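PDB 3VSN: occlusion-derived virus envelope protein E66 from Autographa californica nucleopolyhedrovirus, which cleaves non-sulfated chondroitin as a polysaccharide lyase of the viral envelope, is essential for oral infectivity and may digest the chondroitin sulfate barrier of the host midgut. Local coordinates for residues A[412-417]-A[429-434]; A[362-367]-A[440-445]; A[248-253]-A[344-349]; A[590-595]-A[603-608]. One frame throughout, in Å; residues are numbered along the deposited sequence.

From the N terminus, interaction 3 comes first: 248-253, within the lyase family 8 alpha-helical range, meets 344-349, closing a loop of 90 residues that brings the helical part against the beta-rich remainder. Next, 362-367 opens interaction 2, which closes on strand 440-449 after 72 residues. Interaction 1 is nested inside that loop as a hairpin of strands 414-421 and 426-434, the latter pairing in turn with 440-449. Interaction 4, a second hairpin in another sheet, follows in series. None of the loops cross. Tyr-590 of interaction 4 packs on Tyr-431 of interaction 1, and Glu-608 forms a salt bridge with Arg-345 of interaction 3.

Interaction 1: A[412-417]-A[429-434]; sequences PTIGQT and LVYAKF
Lys-433 O receives two backbone donors from the facing segment: Thr-413 N at 2.8 Å, strongly bent and weak, and Ile-414 N, straighter but long at 3.3 Å and also weak. In return Lys-433 N gives a sounder bond to Ile-414 O, 3.0 Å away. Further along, Gln-416 and Tyr-431 satisfy each other's backbone completely, Gln-416 N reaching Tyr-431 O at 2.9 Å and Tyr-431 N reaching Gln-416 O at 2.8 Å. Ala-432 lies between these pairs, opposite Gly-415, and its backbone turns to Phe-442 of the next strand. The two segments are the arms of an antiparallel beta hairpin, with 414-421 at the border of its sheet, and the doubled donors opposite Lys-433 make a classic beta bulge where the pairing begins. On the face carrying Ile-414 and Tyr-431, Ile-414 CG2 sits over the middle of the tyrosine ring in a CH-pi contact, 3.9 Å from its centroid. The phenol CG stands anti to the Tyr-431 backbone N (chi1 178°), which leans the ring forward along its strand, toward Lys-433, so that one face meets Ile-414, whose CD1 touches the hydroxyl. The other face holds Thr-417 and Val-430 side by side. Thr-417 OG1 packs against Val-430 CG2 at 3.6 Å, while its hydrogen bond goes to Val-342 O, outside the hairpin.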
# COMPACT_ATOMS: atom_id res chain seq x y z
N PRO A 412 9.35 10.89 -13.96
CA PRO A 412 10.46 11.72 -13.52
C PRO A 412 11.44 11.98 -14.67
O PRO A 412 11.58 11.14 -15.56
CB PRO A 412 11.13 10.86 -12.45
CG PRO A 412 10.86 9.45 -12.89
CD PRO A 412 9.49 9.49 -13.52
N THR A 413 12.10 13.14 -14.66
CA THR A 413 13.14 13.45 -15.64
C THR A 413 14.30 12.46 -15.50
O THR A 413 14.81 11.94 -16.50
CB THR A 413 13.66 14.89 -15.48
OG1 THR A 413 12.56 15.80 -15.58
CG2 THR A 413 14.70 15.23 -16.56
N ILE A 414 14.71 12.22 -14.26
CA ILE A 414 15.68 11.19 -13.93
C ILE A 414 15.06 10.27 -12.87
O ILE A 414 14.44 10.74 -11.92
CB ILE A 414 17.00 11.78 -13.39
CG1 ILE A 414 17.68 12.65 -14.47
CG2 ILE A 414 17.94 10.68 -12.90
CD1 ILE A 414 18.88 13.43 -13.97
N GLY A 415 15.23 8.96 -13.06
CA GLY A 415 14.82 7.98 -12.07
C GLY A 415 15.70 6.75 -12.16
O GLY A 415 15.51 5.92 -13.05
N GLN A 416 16.68 6.65 -11.27
CA GLN A 416 17.55 5.48 -11.18
C GLN A 416 17.65 5.08 -9.72
O GLN A 416 18.04 5.90 -8.88
CB GLN A 416 18.96 5.78 -11.73
CG GLN A 416 19.01 6.35 -13.14
CD GLN A 416 18.61 5.35 -14.22
OE1 GLN A 416 18.82 4.13 -14.09
NE2 GLN A 416 18.05 5.85 -15.30
N THR A 417 17.30 3.83 -9.42
CA THR A 417 17.22 3.36 -8.04
C THR A 417 17.83 1.97 -7.88
O THR A 417 17.57 1.07 -8.68
CB THR A 417 15.75 3.36 -7.54
OG1 THR A 417 15.26 4.70 -7.48
CG2 THR A 417 15.64 2.74 -6.15
N LEU A 429 19.01 3.31 -2.75
CA LEU A 429 19.78 4.42 -3.29
C LEU A 429 19.02 4.99 -4.48
O LEU A 429 18.82 4.29 -5.47
CB LEU A 429 21.17 3.95 -3.72
CG LEU A 429 22.10 4.96 -4.40
CD1 LEU A 429 22.36 6.16 -3.52
CD2 LEU A 429 23.40 4.27 -4.81
N VAL A 430 18.59 6.24 -4.36
CA VAL A 430 17.74 6.87 -5.37
C VAL A 430 18.42 8.11 -5.95
O VAL A 430 18.93 8.95 -5.21
CB VAL A 430 16.38 7.30 -4.77
CG1 VAL A 430 15.51 7.97 -5.83
CG2 VAL A 430 15.65 6.11 -4.16
N TYR A 431 18.43 8.19 -7.27
CA TYR A 431 18.81 9.40 -7.99
C TYR A 431 17.58 9.81 -8.77
O TYR A 431 17.09 9.06 -9.62
CB TYR A 431 19.98 9.11 -8.94
CG TYR A 431 20.48 10.27 -9.80
CD1 TYR A 431 20.31 11.60 -9.41
CD2 TYR A 431 21.16 10.01 -10.99
CE1 TYR A 431 20.78 12.65 -10.20
CE2 TYR A 431 21.63 11.05 -11.78
CZ TYR A 431 21.45 12.36 -11.38
OH TYR A 431 21.92 13.38 -12.18
N ALA A 432 17.06 10.99 -8.45
CA ALA A 432 15.81 11.45 -9.04
C ALA A 432 15.86 12.93 -9.40
O ALA A 432 16.57 13.71 -8.77
CB ALA A 432 14.66 11.17 -8.08
N LYS A 433 15.11 13.28 -10.44
CA LYS A 433 14.88 14.68 -10.80
C LYS A 433 13.43 14.83 -11.28
O LYS A 433 12.96 14.03 -12.10
CB LYS A 433 15.87 15.16 -11.86
CG LYS A 433 15.80 16.66 -12.14
CD LYS A 433 16.85 17.10 -13.15
CE LYS A 433 16.87 18.62 -13.29
NZ LYS A 433 17.91 19.05 -14.26
N PHE A 434 12.75 15.85 -10.77
CA PHE A 434 11.33 16.05 -11.03
C PHE A 434 11.08 17.43 -11.64
O PHE A 434 11.14 18.44 -10.93
CB PHE A 434 10.53 15.90 -9.73
CG PHE A 434 10.91 14.70 -8.90
CD1 PHE A 434 10.34 13.45 -9.15
CD2 PHE A 434 11.81 14.82 -7.83
CE1 PHE A 434 10.67 12.35 -8.37
CE2 PHE A 434 12.14 13.72 -7.06
CZ PHE A 434 11.57 12.48 -7.32

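Interaction 2: A[362-367]-A[440-445]; sequences WTMARR and LQFKSC
Arg-366 holds Ser-444 with two hydrogen bonds to a single atom: NE and NH2 each approach Ser-444 OG to 3.2 Å. The grip is side-on, and the oxygen lies only 5° out of the guanidinium plane. Ser-444 OG also has Gln-455 on the adjoining strand as a hydrogen-bond partner. The remaining terminal nitrogen of the arginine turns back on its own segment, NH1 bonding to Ala-365 O at 3.1 Å and weakly to Thr-363 O. With bonds running both ways, the guanidinium is fixed against rotation; the three neutral oxygens that accept from it would be expected to offset the cost of burying its charge. A bend at chi2 (-69°) folds the arginine chain back so that this bracing is possible. The apolar contacts centre on Met-364. Its CG meets the Phe-442 ring at CE2, 3.7 Å away, and SD lies obliquely to that ring, 5.1 Å from the centroid, as a Met-aromatic contact. Beyond it, Met-364 CE and Leu-440 CD2 come tip to tip at 3.7 Å. Phe-442 presents its edge to Thr-363 O. The contact thus sets the end of helix 359-364 and the turn after it against one face of the seven-stranded sheet, at strand 440-449, with Tyr-457 of strand 452-461 and Ile-390 of strand 390-391 packed around Met-364 and Phe-442.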
# COMPACT_ATOMS: atom_id res chain seq x y z
N TRP A 362 4.73 11.15 -1.83
CA TRP A 362 4.96 9.96 -2.67
C TRP A 362 6.40 9.76 -3.05
O TRP A 362 6.81 8.63 -3.36
CB TRP A 362 4.14 10.05 -3.94
CG TRP A 362 2.66 9.76 -3.78
CD1 TRP A 362 1.88 9.87 -2.63
CD2 TRP A 362 1.74 9.32 -4.83
NE1 TRP A 362 0.58 9.52 -2.89
CE2 TRP A 362 0.42 9.19 -4.19
CE3 TRP A 362 1.86 9.02 -6.18
CZ2 TRP A 362 -0.70 8.78 -4.89
CZ3 TRP A 362 0.72 8.62 -6.89
CH2 TRP A 362 -0.53 8.50 -6.26
N THR A 363 7.19 10.83 -3.05
CA THR A 363 8.55 10.78 -3.55
C THR A 363 9.63 10.87 -2.47
O THR A 363 10.77 10.48 -2.70
CB THR A 363 8.81 11.89 -4.59
OG1 THR A 363 8.56 13.17 -3.99
CG2 THR A 363 7.93 11.71 -5.81
N MET A 364 9.27 11.40 -1.31
CA MET A 364 10.28 11.72 -0.30
C MET A 364 9.99 11.24 1.12
O MET A 364 10.74 11.56 2.04
CB MET A 364 10.55 13.23 -0.31
CG MET A 364 11.30 13.71 -1.54
SD MET A 364 11.56 15.50 -1.56
CE MET A 364 9.96 16.07 -2.14
N ALA A 365 8.92 10.46 1.31
CA ALA A 365 8.65 9.87 2.62
C ALA A 365 9.79 8.93 3.00
O ALA A 365 10.09 7.98 2.27
CB ALA A 365 7.32 9.13 2.64
N ARG A 366 10.45 9.23 4.12
CA ARG A 366 11.53 8.41 4.66
C ARG A 366 11.26 8.26 6.15
O ARG A 366 11.81 8.99 6.97
CB ARG A 366 12.89 9.07 4.42
CG ARG A 366 13.20 9.41 2.96
CD ARG A 366 13.41 8.15 2.13
NE ARG A 366 13.92 8.47 0.79
CZ ARG A 366 13.15 8.67 -0.28
NH1 ARG A 366 11.83 8.60 -0.18
NH2 ARG A 366 13.71 8.96 -1.44
N ARG A 367 10.39 7.31 6.48
CA ARG A 367 9.80 7.23 7.81
C ARG A 367 9.64 5.78 8.26
O ARG A 367 9.40 4.87 7.44
CB ARG A 367 8.44 7.96 7.80
CG ARG A 367 7.58 7.79 9.05
CD ARG A 367 8.11 8.55 10.26
NE ARG A 367 7.33 8.19 11.45
CZ ARG A 367 6.20 8.78 11.83
NH1 ARG A 367 5.69 9.79 11.12
NH2 ARG A 367 5.56 8.36 12.92
N LEU A 440 13.50 19.87 -8.85
CA LEU A 440 14.07 19.22 -7.67
C LEU A 440 14.81 17.96 -8.07
O LEU A 440 14.28 17.11 -8.80
CB LEU A 440 12.99 18.88 -6.64
CG LEU A 440 13.43 18.07 -5.41
CD1 LEU A 440 14.27 18.91 -4.45
CD2 LEU A 440 12.22 17.48 -4.70
N GLN A 441 16.04 17.84 -7.60
CA GLN A 441 16.84 16.64 -7.78
C GLN A 441 17.52 16.28 -6.47
O GLN A 441 17.72 17.15 -5.62
CB GLN A 441 17.88 16.83 -8.89
CG GLN A 441 18.94 17.88 -8.59
CD GLN A 441 20.02 17.92 -9.64
OE1 GLN A 441 20.86 17.02 -9.72
NE2 GLN A 441 20.02 18.96 -10.46
N PHE A 442 17.86 15.01 -6.31
CA PHE A 442 18.65 14.57 -5.16
C PHE A 442 19.26 13.19 -5.37
O PHE A 442 18.83 12.42 -6.24
CB PHE A 442 17.83 14.59 -3.85
CG PHE A 442 16.54 13.81 -3.90
CD1 PHE A 442 16.55 12.41 -3.92
CD2 PHE A 442 15.31 14.46 -3.87
CE1 PHE A 442 15.36 11.69 -3.95
CE2 PHE A 442 14.12 13.74 -3.89
CZ PHE A 442 14.14 12.36 -3.93
N LYS A 443 20.29 12.90 -4.58
CA LYS A 443 20.71 11.53 -4.34
C LYS A 443 20.24 11.18 -2.93
O LYS A 443 20.48 11.94 -1.99
CB LYS A 443 22.23 11.39 -4.46
CG LYS A 443 22.78 11.59 -5.87
CD LYS A 443 23.01 10.27 -6.58
CE LYS A 443 23.43 10.45 -8.04
NZ LYS A 443 24.77 11.06 -8.23
N SER A 444 19.55 10.06 -2.79
CA SER A 444 18.94 9.68 -1.52
C SER A 444 19.45 8.31 -1.09
O SER A 444 19.37 7.35 -1.86
CB SER A 444 17.41 9.66 -1.64
OG SER A 444 16.80 9.15 -0.47
N CYS A 445 19.96 8.24 0.14
CA CYS A 445 20.49 7.01 0.71
C CYS A 445 19.68 6.67 1.95
O CYS A 445 19.68 7.43 2.92
CB CYS A 445 21.95 7.19 1.12
SG CYS A 445 23.07 7.75 -0.18

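Interaction 3: A[248-253]-A[344-349]; sequences DVRAYG and NRLAYY
Ala-347 is pressed into Asp-248 by both its backbone and its methyl group. Ala-347 N donates to Asp-248 O at 2.8 Å, while Ala-347 CB lies 3.4 Å from that oxygen and 3.8 Å from Asp-248 OD1. The aspartate CG sits between its own backbone N and carbonyl carbon (chi1 63°), folding the carboxylate over the alanine. Leu-346 completes this close part by laying CD2 against Asp-248 O. Its other branch, CD1, comes over one face of the Arg-250 guanidinium, 3.8 Å from NH2, the two side chains crossing at about a right angle. The side towards Arg-250 is looser and hydrated. Its direct bond, NH1 to Ala-347 O, is weak and strongly bent. Two waters do most of the joining: one accepts from Arg-250 N and donates to Ala-347 O, at 2.8 Å and 2.9 Å; the other accepts from Arg-250 NH2, in the guanidinium plane, and donates to Leu-346 O. Val-249 starts away from the loop, though its CG2 still packs loosely on Ala-347 CB, 4.2 Å; its side chain lies about 4 Å from those of the proton acceptor His-246 and the catalytically important Glu-350, so the contact borders the active site. Asp-248 OD2 forms a salt bridge with Arg-411 and OD1 a hydrogen bond with Ser-409; Arg-250 NE bonds to Ser-325 O. Both charged groups thus have polar partners beyond the loop, consistent with a domain junction joined by directed polar bonds and bridging water as much as by apolar packing.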
# COMPACT_ATOMS: atom_id res chain seq x y z
N ASP A 248 1.01 3.28 -15.58
CA ASP A 248 2.33 3.43 -14.97
C ASP A 248 2.35 3.92 -13.51
O ASP A 248 3.37 4.43 -13.05
CB ASP A 248 3.21 4.34 -15.85
CG ASP A 248 2.66 5.76 -15.96
OD1 ASP A 248 1.60 6.07 -15.38
OD2 ASP A 248 3.30 6.59 -16.64
N VAL A 249 1.24 3.76 -12.80
CA VAL A 249 1.14 4.21 -11.41
C VAL A 249 1.18 3.02 -10.44
O VAL A 249 0.45 2.05 -10.63
CB VAL A 249 -0.15 5.06 -11.17
CG1 VAL A 249 -0.15 5.67 -9.77
CG2 VAL A 249 -0.27 6.16 -12.21
N ARG A 250 2.04 3.10 -9.43
CA ARG A 250 1.99 2.16 -8.30
C ARG A 250 0.68 2.42 -7.55
O ARG A 250 0.52 3.48 -6.95
CB ARG A 250 3.19 2.32 -7.37
CG ARG A 250 4.56 2.09 -8.01
CD ARG A 250 5.69 2.40 -7.04
NE ARG A 250 6.98 2.51 -7.73
CZ ARG A 250 7.41 3.62 -8.34
NH1 ARG A 250 6.68 4.73 -8.32
NH2 ARG A 250 8.59 3.62 -8.95
N ALA A 251 -0.24 1.46 -7.58
CA ALA A 251 -1.61 1.69 -7.08
C ALA A 251 -2.30 0.40 -6.66
O ALA A 251 -2.69 -0.41 -7.51
CB ALA A 251 -2.44 2.42 -8.12
N TYR A 252 -2.48 0.21 -5.36
CA TYR A 252 -3.02 -1.03 -4.83
C TYR A 252 -4.55 -1.06 -4.71
O TYR A 252 -5.12 -2.10 -4.36
CB TYR A 252 -2.36 -1.36 -3.49
CG TYR A 252 -1.08 -2.15 -3.67
CD1 TYR A 252 0.07 -1.56 -4.21
CD2 TYR A 252 -1.02 -3.50 -3.32
CE1 TYR A 252 1.24 -2.28 -4.38
CE2 TYR A 252 0.14 -4.23 -3.48
CZ TYR A 252 1.27 -3.62 -4.01
OH TYR A 252 2.42 -4.36 -4.17
N GLY A 253 -5.20 0.06 -5.03
CA GLY A 253 -6.66 0.18 -4.95
C GLY A 253 -7.43 -0.94 -5.63
O GLY A 253 -8.40 -1.46 -5.08
N ASN A 344 12.49 5.97 -14.24
CA ASN A 344 11.92 6.62 -15.43
C ASN A 344 10.79 5.81 -16.09
O ASN A 344 10.01 6.35 -16.87
CB ASN A 344 13.02 6.93 -16.45
CG ASN A 344 13.85 5.71 -16.80
OD1 ASN A 344 14.97 5.55 -16.31
ND2 ASN A 344 13.30 4.82 -17.61
N ARG A 345 10.72 4.52 -15.77
CA ARG A 345 9.67 3.63 -16.30
C ARG A 345 8.28 3.83 -15.68
O ARG A 345 7.27 3.43 -16.26
CB ARG A 345 10.06 2.16 -16.12
CG ARG A 345 11.18 1.68 -17.04
CD ARG A 345 11.34 0.17 -16.92
NE ARG A 345 11.63 -0.24 -15.55
CZ ARG A 345 12.85 -0.36 -15.04
NH1 ARG A 345 13.92 -0.11 -15.79
NH2 ARG A 345 13.00 -0.73 -13.78
N LEU A 346 8.23 4.42 -14.48
CA LEU A 346 6.96 4.54 -13.75
C LEU A 346 6.72 5.97 -13.27
O LEU A 346 7.67 6.70 -12.99
CB LEU A 346 6.91 3.57 -12.57
CG LEU A 346 6.94 2.06 -12.87
CD1 LEU A 346 7.18 1.26 -11.60
CD2 LEU A 346 5.66 1.60 -13.57
N ALA A 347 5.44 6.34 -13.18
CA ALA A 347 5.06 7.65 -12.65
C ALA A 347 5.59 7.82 -11.23
O ALA A 347 5.59 6.87 -10.44
CB ALA A 347 3.55 7.81 -12.67
N TYR A 348 6.06 9.02 -10.92
CA TYR A 348 6.40 9.35 -9.54
C TYR A 348 5.19 9.95 -8.83
O TYR A 348 5.17 10.06 -7.60
CB TYR A 348 7.61 10.29 -9.46
CG TYR A 348 7.37 11.72 -9.90
CD1 TYR A 348 7.64 12.13 -11.21
CD2 TYR A 348 6.89 12.68 -9.00
CE1 TYR A 348 7.44 13.44 -11.61
CE2 TYR A 348 6.68 13.99 -9.39
CZ TYR A 348 6.95 14.37 -10.70
OH TYR A 348 6.75 15.67 -11.08
N TYR A 349 4.18 10.34 -9.60
CA TYR A 349 3.00 10.98 -9.05
C TYR A 349 1.80 10.91 -9.99
O TYR A 349 1.96 10.85 -11.21
CB TYR A 349 3.31 12.45 -8.69
CG TYR A 349 2.18 13.16 -7.98
CD1 TYR A 349 1.62 12.64 -6.81
CD2 TYR A 349 1.66 14.36 -8.48
CE1 TYR A 349 0.59 13.29 -6.16
CE2 TYR A 349 0.63 15.02 -7.82
CZ TYR A 349 0.10 14.49 -6.67
OH TYR A 349 -0.93 15.13 -6.02
O HOH W 1 3.37 5.60 -9.18
O HOH W 2 9.10 6.12 -10.46

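Interaction 4: A[590-595]-A[603-608]; sequences YPWVMV and FMSANE
Trp-592 lays the six-membered ring of its indole over Ser-605, whose CB stands 3.5 Å from the ring centroid and only 8° off the normal, a CH-pi contact. The indole CG lies anti to the Trp-592 carbonyl carbon (chi1 -68°), and the ring reaches across the partner strand, CE3 touching Met-604 C. Ser-605 OG accepts from Asn-607 N at 3.0 Å, an ST turn within the type I turn that leaves the strand. On the same face, Met-594 and Phe-603 run side by side, with Met-594 CG above the phenyl ring and SD 3.5 Å from CZ in a Met-aromatic contact. Helix 614-623 packs on this face through Val-616 and Ser-620, while Val-593 on the other meets strands 414-421 and 426-434. Between these two side-chain pairs, hairpin strands 592-597 and 600-605, antiparallel neighbours in their sheet, are joined by reciprocal bonds of Val-593 and Met-604, 3.0 Å each way between N and O. Past the strand, Ala-606 N donates to O of the cis proline Pro-591 at 2.8 Å. One water links Tyr-590 OH to Asn-607 OD1. Backbone bonds therefore set the register, whereas the Trp-592 face is held by weak, uncharged C-H and sulfur contacts with rings.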
# COMPACT_ATOMS: atom_id res chain seq x y z
N TYR A 590 27.21 5.54 -5.52
CA TYR A 590 26.45 5.64 -6.75
C TYR A 590 27.29 5.30 -7.99
O TYR A 590 28.35 5.89 -8.18
CB TYR A 590 25.80 7.02 -6.90
CG TYR A 590 24.76 6.98 -7.97
CD1 TYR A 590 25.08 7.23 -9.30
CD2 TYR A 590 23.45 6.61 -7.67
CE1 TYR A 590 24.13 7.14 -10.30
CE2 TYR A 590 22.49 6.52 -8.66
CZ TYR A 590 22.84 6.79 -9.97
OH TYR A 590 21.88 6.70 -10.94
N PRO A 591 26.80 4.38 -8.85
CA PRO A 591 25.47 3.77 -8.91
C PRO A 591 25.24 2.53 -8.03
O PRO A 591 24.12 1.99 -8.01
CB PRO A 591 25.33 3.39 -10.38
CG PRO A 591 26.73 3.04 -10.79
CD PRO A 591 27.63 3.97 -10.01
N TRP A 592 26.28 2.08 -7.33
CA TRP A 592 26.21 0.85 -6.55
C TRP A 592 25.73 1.05 -5.14
O TRP A 592 26.01 2.07 -4.52
CB TRP A 592 27.56 0.15 -6.56
CG TRP A 592 27.90 -0.38 -7.93
CD1 TRP A 592 28.70 0.21 -8.90
CD2 TRP A 592 27.40 -1.61 -8.55
NE1 TRP A 592 28.75 -0.56 -10.04
CE2 TRP A 592 27.99 -1.67 -9.89
CE3 TRP A 592 26.56 -2.64 -8.13
CZ2 TRP A 592 27.73 -2.72 -10.76
CZ3 TRP A 592 26.31 -3.70 -9.02
CH2 TRP A 592 26.88 -3.73 -10.30
N VAL A 593 24.98 0.07 -4.64
CA VAL A 593 24.62 0.01 -3.23
C VAL A 593 24.92 -1.40 -2.73
O VAL A 593 24.78 -2.37 -3.48
CB VAL A 593 23.14 0.43 -2.98
CG1 VAL A 593 22.16 -0.61 -3.52
CG2 VAL A 593 22.88 0.68 -1.50
N MET A 594 25.33 -1.50 -1.47
CA MET A 594 25.73 -2.78 -0.88
C MET A 594 25.33 -2.84 0.58
O MET A 594 25.42 -1.84 1.30
CB MET A 594 27.25 -2.98 -1.00
CG MET A 594 27.75 -4.31 -0.46
SD MET A 594 29.47 -4.26 0.11
CE MET A 594 29.23 -3.57 1.74
N VAL A 595 24.89 -4.02 1.03
CA VAL A 595 24.65 -4.28 2.44
C VAL A 595 25.33 -5.59 2.83
O VAL A 595 25.24 -6.57 2.09
CB VAL A 595 23.13 -4.36 2.77
CG1 VAL A 595 22.91 -4.71 4.23
CG2 VAL A 595 22.45 -3.04 2.45
N PHE A 603 24.59 -6.73 -3.48
CA PHE A 603 24.91 -5.54 -4.30
C PHE A 603 23.81 -5.32 -5.32
O PHE A 603 23.23 -6.29 -5.82
CB PHE A 603 26.16 -5.77 -5.14
CG PHE A 603 27.45 -5.78 -4.37
CD1 PHE A 603 27.93 -6.97 -3.83
CD2 PHE A 603 28.23 -4.63 -4.27
CE1 PHE A 603 29.14 -7.00 -3.16
CE2 PHE A 603 29.45 -4.65 -3.59
CZ PHE A 603 29.90 -5.84 -3.03
N MET A 604 23.57 -4.06 -5.69
CA MET A 604 22.76 -3.74 -6.87
C MET A 604 23.20 -2.41 -7.47
O MET A 604 23.62 -1.51 -6.75
CB MET A 604 21.27 -3.71 -6.54
CG MET A 604 20.39 -3.40 -7.74
SD MET A 604 18.62 -3.38 -7.42
CE MET A 604 18.03 -2.63 -8.94
N SER A 605 23.11 -2.31 -8.79
CA SER A 605 23.40 -1.08 -9.51
C SER A 605 22.11 -0.32 -9.85
O SER A 605 21.13 -0.93 -10.27
CB SER A 605 24.17 -1.38 -10.80
OG SER A 605 24.19 -0.25 -11.64
N ALA A 606 22.13 1.00 -9.67
CA ALA A 606 20.97 1.83 -10.03
C ALA A 606 20.76 1.88 -11.54
O ALA A 606 19.70 2.28 -12.01
CB ALA A 606 21.11 3.23 -9.45
N ASN A 607 21.79 1.47 -12.29
CA ASN A 607 21.68 1.31 -13.74
C ASN A 607 21.10 -0.05 -14.14
O ASN A 607 20.89 -0.33 -15.32
CB ASN A 607 23.05 1.53 -14.41
CG ASN A 607 23.54 2.95 -14.24
OD1 ASN A 607 22.77 3.90 -14.38
ND2 ASN A 607 24.82 3.10 -13.93
N GLU A 608 20.84 -0.89 -13.13
CA GLU A 608 20.25 -2.23 -13.30
C GLU A 608 21.14 -3.19 -14.09
O GLU A 608 20.66 -4.10 -14.77
CB GLU A 608 18.83 -2.13 -13.89
CG GLU A 608 17.89 -1.28 -13.03
CD GLU A 608 16.55 -0.98 -13.70
OE1 GLU A 608 16.50 -0.89 -14.94
OE2 GLU A 608 15.55 -0.81 -12.97
O HOH W 3 22.78 6.58 -13.43